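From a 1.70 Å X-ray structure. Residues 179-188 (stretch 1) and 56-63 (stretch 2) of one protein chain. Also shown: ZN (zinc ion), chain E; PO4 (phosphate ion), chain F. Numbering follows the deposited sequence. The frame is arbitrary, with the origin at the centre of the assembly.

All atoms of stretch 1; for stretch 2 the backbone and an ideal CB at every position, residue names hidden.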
ATOM      1  N   PHE A 179      -3.957  23.016  -9.402  1.00 28.14           N
ATOM      2  CA  PHE A 179      -4.423  23.474  -8.100  1.00 28.34           C
ATOM      3  C   PHE A 179      -5.195  22.344  -7.431  1.00 27.48           C
ATOM      4  O   PHE A 179      -6.147  21.823  -8.002  1.00 27.22           O
ATOM      5  CB  PHE A 179      -5.332  24.680  -8.213  1.00 29.72           C
ATOM      6  CG  PHE A 179      -5.583  25.347  -6.902  1.00 31.93           C
ATOM      7  CD1 PHE A 179      -6.629  24.935  -6.075  1.00 33.48           C
ATOM      8  CD2 PHE A 179      -4.721  26.365  -6.448  1.00 34.18           C
ATOM      9  CE1 PHE A 179      -6.810  25.521  -4.815  1.00 36.28           C
ATOM     10  CE2 PHE A 179      -4.919  26.977  -5.192  1.00 35.79           C
ATOM     11  CZ  PHE A 179      -5.970  26.534  -4.376  1.00 37.24           C
ATOM     12  N   HIS A 180      -4.780  21.979  -6.218  1.00 27.16           N
ATOM     13  CA  HIS A 180      -5.431  20.931  -5.473  1.00 26.52           C
ATOM     14  C   HIS A 180      -5.292  21.254  -3.975  1.00 26.85           C
ATOM     15  O   HIS A 180      -4.742  22.303  -3.607  1.00 28.16           O
ATOM     16  CB  HIS A 180      -4.834  19.590  -5.912  1.00 25.63           C
ATOM     17  CG  HIS A 180      -5.491  18.365  -5.319  1.00 25.04           C
ATOM     18  ND1 HIS A 180      -6.858  18.145  -5.310  1.00 25.09           N
ATOM     19  CD2 HIS A 180      -4.931  17.270  -4.749  1.00 24.50           C
ATOM     20  CE1 HIS A 180      -7.104  16.979  -4.714  1.00 24.63           C
ATOM     21  NE2 HIS A 180      -5.953  16.426  -4.381  1.00 24.28           N
ATOM     22  N   ARG A 181      -5.762  20.366  -3.098  1.00 26.59           N
ATOM     23  CA  ARG A 181      -5.617  20.566  -1.649  1.00 27.04           C
ATOM     24  C   ARG A 181      -4.152  20.590  -1.235  1.00 26.83           C
ATOM     25  O   ARG A 181      -3.754  21.280  -0.282  1.00 27.53           O
ATOM     26  CB  ARG A 181      -6.344  19.444  -0.851  1.00 28.93           C
ATOM     27  CG  ARG A 181      -7.808  19.362  -1.074  1.00 34.17           C
ATOM     28  CD  ARG A 181      -8.534  18.571   0.046  1.00 47.65           C
ATOM     29  NE  ARG A 181      -7.975  17.245   0.365  1.00 39.49           N
ATOM     30  CZ  ARG A 181      -7.973  16.191  -0.461  1.00 49.07           C
ATOM     31  NH1 ARG A 181      -8.439  16.273  -1.716  1.00 31.42           N
ATOM     32  NH2 ARG A 181      -7.465  15.042  -0.040  1.00 49.60           N
ATOM     33  N   ILE A 182      -3.332  19.830  -1.962  1.00 26.11           N
ATOM     34  CA  ILE A 182      -1.866  19.935  -1.884  1.00 26.10           C
ATOM     35  C   ILE A 182      -1.421  20.131  -3.320  1.00 25.98           C
ATOM     36  O   ILE A 182      -2.233  19.929  -4.233  1.00 25.85           O
ATOM     37  CB  ILE A 182      -1.182  18.695  -1.256  1.00 25.50           C
ATOM     38  CG1 ILE A 182      -1.418  17.419  -2.033  1.00 24.71           C
ATOM     39  CG2 ILE A 182      -1.642  18.553   0.212  1.00 27.70           C
ATOM     40  CD1 ILE A 182      -0.537  16.290  -1.591  1.00 25.03           C
ATOM     41  N   PRO A 183      -0.155  20.538  -3.544  1.00 26.21           N
ATOM     42  CA  PRO A 183       0.222  20.751  -4.936  1.00 26.27           C
ATOM     43  C   PRO A 183       0.151  19.482  -5.782  1.00 25.50           C
ATOM     44  O   PRO A 183       0.524  18.385  -5.330  1.00 24.99           O
ATOM     45  CB  PRO A 183       1.643  21.265  -4.840  1.00 26.90           C
ATOM     46  CG  PRO A 183       1.706  21.918  -3.452  1.00 27.60           C
ATOM     47  CD  PRO A 183       0.882  21.002  -2.624  1.00 26.66           C
ATOM     48  N   SER A 184      -0.337  19.648  -6.999  1.00 25.64           N
ATOM     49  CA  SER A 184      -0.553  18.552  -7.890  1.00 25.13           C
ATOM     50  C   SER A 184      -0.097  18.941  -9.297  1.00 25.61           C
ATOM     51  O   SER A 184      -0.044  20.131  -9.637  1.00 26.35           O
ATOM     52  CB  SER A 184      -2.041  18.153  -7.847  1.00 24.88           C
ATOM     53  OG  SER A 184      -2.360  17.080  -8.730  1.00 26.06           O
ATOM     54  N   PHE A 185       0.274  17.921 -10.067  1.00 25.32           N
ATOM     55  CA  PHE A 185       0.892  18.098 -11.375  1.00 25.86           C
ATOM     56  C   PHE A 185       0.162  17.323 -12.442  1.00 25.82           C
ATOM     57  O   PHE A 185      -0.428  16.276 -12.209  1.00 25.26           O
ATOM     58  CB  PHE A 185       2.376  17.687 -11.371  1.00 25.88           C
ATOM     59  CG  PHE A 185       3.213  18.484 -10.403  1.00 26.07           C
ATOM     60  CD1 PHE A 185       3.709  19.756 -10.735  1.00 26.94           C
ATOM     61  CD2 PHE A 185       3.489  17.966  -9.157  1.00 25.53           C
ATOM     62  CE1 PHE A 185       4.451  20.471  -9.835  1.00 27.23           C
ATOM     63  CE2 PHE A 185       4.225  18.681  -8.281  1.00 25.82           C
ATOM     64  CZ  PHE A 185       4.708  19.935  -8.609  1.00 26.66           C
ATOM     65  N   GLY A 186       0.191  17.902 -13.637  1.00 26.57           N
ATOM     66  CA  GLY A 186      -0.133  17.198 -14.849  1.00 26.81           C
ATOM     67  C   GLY A 186       1.113  16.941 -15.688  1.00 27.36           C
ATOM     68  O   GLY A 186       2.161  17.629 -15.549  1.00 27.74           O
ATOM     69  N   PHE A 187       1.021  15.938 -16.537  1.00 27.49           N
ATOM     70  CA  PHE A 187       2.123  15.510 -17.369  1.00 28.12           C
ATOM     71  C   PHE A 187       1.688  15.505 -18.813  1.00 29.05           C
ATOM     72  O   PHE A 187       0.587  15.038 -19.149  1.00 28.95           O
ATOM     73  CB  PHE A 187       2.620  14.129 -16.983  1.00 27.62           C
ATOM     74  CG  PHE A 187       3.111  14.045 -15.557  1.00 26.81           C
ATOM     75  CD1 PHE A 187       4.351  14.521 -15.211  1.00 27.01           C
ATOM     76  CD2 PHE A 187       2.294  13.509 -14.573  1.00 25.98           C
ATOM     77  CE1 PHE A 187       4.805  14.468 -13.902  1.00 26.38           C
ATOM     78  CE2 PHE A 187       2.737  13.457 -13.257  1.00 25.39           C
ATOM     79  CZ  PHE A 187       4.004  13.934 -12.918  1.00 25.59           C
ATOM     80  N   SER A 188       2.565  16.070 -19.649  1.00 30.10           N
ATOM     81  CA  SER A 188       2.395  16.077 -21.075  1.00 32.31           C
ATOM     82  C   SER A 188       3.437  15.176 -21.731  1.00 32.66           C
ATOM     83  O   SER A 188       4.645  15.381 -21.550  1.00 33.88           O
ATOM     84  CB  SER A 188       2.609  17.498 -21.601  1.00 38.10           C
ATOM     85  OG  SER A 188       2.551  17.510 -23.015  1.00 47.48           O
ATOM     86  N   UNK A  56       8.149   6.018 -13.789  1.00 26.78           N
ATOM     87  CA  UNK A  56       7.003   6.247 -12.940  1.00 25.81           C
ATOM     88  C   UNK A  56       6.860   7.727 -12.657  1.00 25.50           C
ATOM     89  O   UNK A  56       7.842   8.414 -12.326  1.00 25.74           O
ATOM     90  CB  UNK A  56       7.124   5.455 -11.636  1.00 25.81           C
ATOM     91  N   UNK A  57       5.649   8.230 -12.807  1.00 25.12           N
ATOM     92  CA  UNK A  57       5.328   9.624 -12.631  1.00 24.96           C
ATOM     93  C   UNK A  57       4.237   9.746 -11.573  1.00 24.17           C
ATOM     94  O   UNK A  57       3.151   9.202 -11.749  1.00 24.03           O
ATOM     95  CB  UNK A  57       4.893  10.258 -13.954  1.00 24.96           C
ATOM     96  N   UNK A  58       4.503  10.530 -10.531  1.00 23.93           N
ATOM     97  CA  UNK A  58       3.526  10.731  -9.437  1.00 23.35           C
ATOM     98  C   UNK A  58       2.995  12.141  -9.425  1.00 23.47           C
ATOM     99  O   UNK A  58       3.782  13.115  -9.402  1.00 23.88           O
ATOM    100  CB  UNK A  58       4.157  10.414  -8.079  1.00 23.35           C
ATOM    101  N   UNK A  59       1.667  12.275  -9.536  1.00 23.27           N
ATOM    102  CA  UNK A  59       1.020  13.611  -9.725  1.00 23.55           C
ATOM    103  C   UNK A  59       0.998  14.451  -8.453  1.00 23.50           C
ATOM    104  O   UNK A  59       1.146  15.651  -8.495  1.00 23.96           O
ATOM    105  CB  UNK A  59      -0.417  13.434 -10.220  1.00 23.55           C
ATOM    106  N   UNK A  60       0.879  13.789  -7.285  1.00 23.08           N
ATOM    107  CA  UNK A  60       0.808  14.480  -6.012  1.00 23.16           C
ATOM    108  C   UNK A  60       0.924  13.493  -4.873  1.00 22.81           C
ATOM    109  O   UNK A  60       0.611  12.325  -5.069  1.00 22.44           O
ATOM    110  CB  UNK A  60      -0.493  15.277  -5.898  1.00 23.16           C
ATOM    111  N   UNK A  61       1.322  14.016  -3.719  1.00 23.06           N
ATOM    112  CA  UNK A  61       1.561  13.157  -2.556  1.00 22.91           C
ATOM    113  C   UNK A  61       0.323  12.974  -1.670  1.00 22.81           C
ATOM    114  O   UNK A  61       0.394  13.195  -0.445  1.00 24.14           O
ATOM    115  CB  UNK A  61       2.701  13.738  -1.718  1.00 22.91           C
ATOM    116  N   UNK A  62      -0.781  12.522  -2.281  1.00 22.51           N
ATOM    117  CA  UNK A  62      -1.921  11.951  -1.556  1.00 22.42           C
ATOM    118  C   UNK A  62      -1.789  10.462  -1.667  1.00 22.07           C
ATOM    119  O   UNK A  62      -1.375   9.950  -2.677  1.00 21.88           O
ATOM    120  CB  UNK A  62      -3.266  12.435  -2.101  1.00 22.42           C
ATOM    121  N   UNK A  63      -2.122   9.734  -0.600  1.00 22.13           N
ATOM    122  CA  UNK A  63      -1.815   8.328  -0.542  1.00 21.97           C
ATOM    123  C   UNK A  63      -2.399   7.436  -1.630  1.00 21.74           C
ATOM    124  O   UNK A  63      -1.766   6.448  -2.031  1.00 21.69           O
ATOM    125  CB  UNK A  63      -2.280   7.798   0.816  1.00 21.97           C
TER
HETATM  126 ZN    ZN E1364      -5.691  14.178  -4.005  1.00 30.12          ZN
HETATM  127  P   PO4 F1365      -8.542  12.790  -2.887  1.00 29.50           P
HETATM  128  O1  PO4 F1365      -7.713  14.065  -3.189  1.00 26.45           O
HETATM  129  O2  PO4 F1365      -7.801  12.144  -1.602  1.00 24.35           O
HETATM  130  O3  PO4 F1365      -8.389  11.775  -3.947  1.00 35.68           O
HETATM  131  O4  PO4 F1365      -9.897  13.249  -2.473  1.00 39.19           O

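Position 56 has an extended backbone, and nothing of stretch 1 lies within 5.5 Å of its ideal CB, so the contact sets no requirement here; the deposited residue is Ile 56, out of reach.

At position 57, still extended, CB points toward stretch 1 and lies 3.9 Å from CE2 of Phe 187. An aromatic ring is offered, which suits an apolar side chain, aliphatic or aromatic. The residue is Phe 57. Its CB sits over the face of the Phe 187 ring, 4.0 Å from the centroid, and its own ring turns an edge toward that face, with centroids 5.5 Å apart and planes at 61°.

The CB of position 58 points away, leaving the choice to other surroundings. Ile 58 meets stretch 1 chiefly through its backbone, its O lying 3.6 Å from CZ of Phe 187.

At position 59, Phe 185 N donates a hydrogen bond to the backbone O at 2.9 Å, a link open to any residue. CB points sideways, 3.5 Å from Phe 185 O and 4.4 Å from both CE2 of Phe 187 and OG of Ser 184, so a small side chain, polar or apolar, would fit. Thr 59 combines both characters: its CG2 packs 3.6 Å from CE2 of Phe 187, at the ring edge, while its OG1 accepts a hydrogen bond from the next side chain and makes another elsewhere in the structure.

From position 60, CB points toward stretch 1, 3.3 Å from Pro 183 O. Histidine suits the 5.6 Å between this ideal CB and the zinc; glutamate could just reach, cysteine and aspartate could not. His 60 binds zinc through NE2 at 2.3 Å. Its ND1 donates to Thr 59 OG1 at 3.0 Å, and the His 180 ring directs its edge toward the face of His 60.

The ideal CB of 61 is 4.1 Å from CD1 of Ile 182, and an aliphatic group would suit its sideways direction. Leu 61 places its CB 4.2 Å from that CD1; its N donates to a water that in turn donates to Pro 183 O.

At 62, CB again points toward stretch 1. Cysteine, aspartate or histidine could reach the zinc, about 3.5 Å from the ideal CB; histidine would also offer a ring face to Ile 182. His 62 binds zinc through ND1 at 2.2 Å and receives CG1 of Ile 182 over its ring, 3.9 Å from the centroid.

Position 63 is out of reach; Gly 63 ends the stretch without contact.

Stretch 2 (56-63) IFITHLHG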
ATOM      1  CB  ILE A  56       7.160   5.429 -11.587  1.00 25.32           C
ATOM      2  CG1 ILE A  56       7.325   3.940 -11.927  1.00 25.82           C
ATOM      3  CG2 ILE A  56       5.962   5.637 -10.676  1.00 24.46           C
ATOM      4  CD1 ILE A  56       7.660   3.042 -10.751  1.00 25.64           C
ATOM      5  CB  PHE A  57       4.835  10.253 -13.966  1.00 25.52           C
ATOM      6  CG  PHE A  57       5.793  10.094 -15.127  1.00 26.49           C
ATOM      7  CD1 PHE A  57       5.853   8.929 -15.878  1.00 26.94           C
ATOM      8  CD2 PHE A  57       6.643  11.147 -15.472  1.00 27.10           C
ATOM      9  CE1 PHE A  57       6.735   8.782 -16.915  1.00 27.98           C
ATOM     10  CE2 PHE A  57       7.527  11.004 -16.510  1.00 28.11           C
ATOM     11  CZ  PHE A  57       7.571   9.842 -17.262  1.00 28.58           C
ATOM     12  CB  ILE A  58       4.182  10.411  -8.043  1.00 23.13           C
ATOM     13  CG1 ILE A  58       4.729   8.983  -7.988  1.00 23.13           C
ATOM     14  CG2 ILE A  58       3.179  10.657  -6.912  1.00 22.71           C
ATOM     15  CD1 ILE A  58       3.697   7.838  -8.217  1.00 22.87           C
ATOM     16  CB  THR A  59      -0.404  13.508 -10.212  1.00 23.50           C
ATOM     17  OG1 THR A  59      -1.182  12.720  -9.288  1.00 22.99           O
ATOM     18  CG2 THR A  59      -0.464  12.866 -11.624  1.00 23.82           C
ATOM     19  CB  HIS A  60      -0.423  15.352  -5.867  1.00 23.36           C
ATOM     20  CG  HIS A  60      -1.741  14.629  -5.769  1.00 23.02           C
ATOM     21  ND1 HIS A  60      -2.306  13.910  -6.815  1.00 22.85           N
ATOM     22  CD2 HIS A  60      -2.695  14.719  -4.818  1.00 23.03           C
ATOM     23  CE1 HIS A  60      -3.500  13.480  -6.441  1.00 22.74           C
ATOM     24  NE2 HIS A  60      -3.766  13.957  -5.235  1.00 22.81           N
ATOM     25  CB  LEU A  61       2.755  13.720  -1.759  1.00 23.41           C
ATOM     26  CG  LEU A  61       4.084  13.720  -2.522  1.00 23.61           C
ATOM     27  CD1 LEU A  61       5.257  14.258  -1.686  1.00 24.25           C
ATOM     28  CD2 LEU A  61       4.390  12.293  -3.018  1.00 23.22           C
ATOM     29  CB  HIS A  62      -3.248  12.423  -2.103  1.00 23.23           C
ATOM     30  CG  HIS A  62      -3.682  13.732  -1.541  1.00 23.45           C
ATOM     31  ND1 HIS A  62      -4.613  14.525  -2.164  1.00 23.29           N
ATOM     32  CD2 HIS A  62      -3.351  14.360  -0.389  1.00 23.47           C
ATOM     33  CE1 HIS A  62      -4.838  15.589  -1.421  1.00 24.05           C
ATOM     34  NE2 HIS A  62      -4.064  15.522  -0.341  1.00 24.33           N
TER
HETATM   35  O   HOH W   1       2.072  16.882  -3.739  1.00 21.47           O
HETATM   36  O   HOH W   2      -5.732  12.132  -3.751  1.00 28.39           O
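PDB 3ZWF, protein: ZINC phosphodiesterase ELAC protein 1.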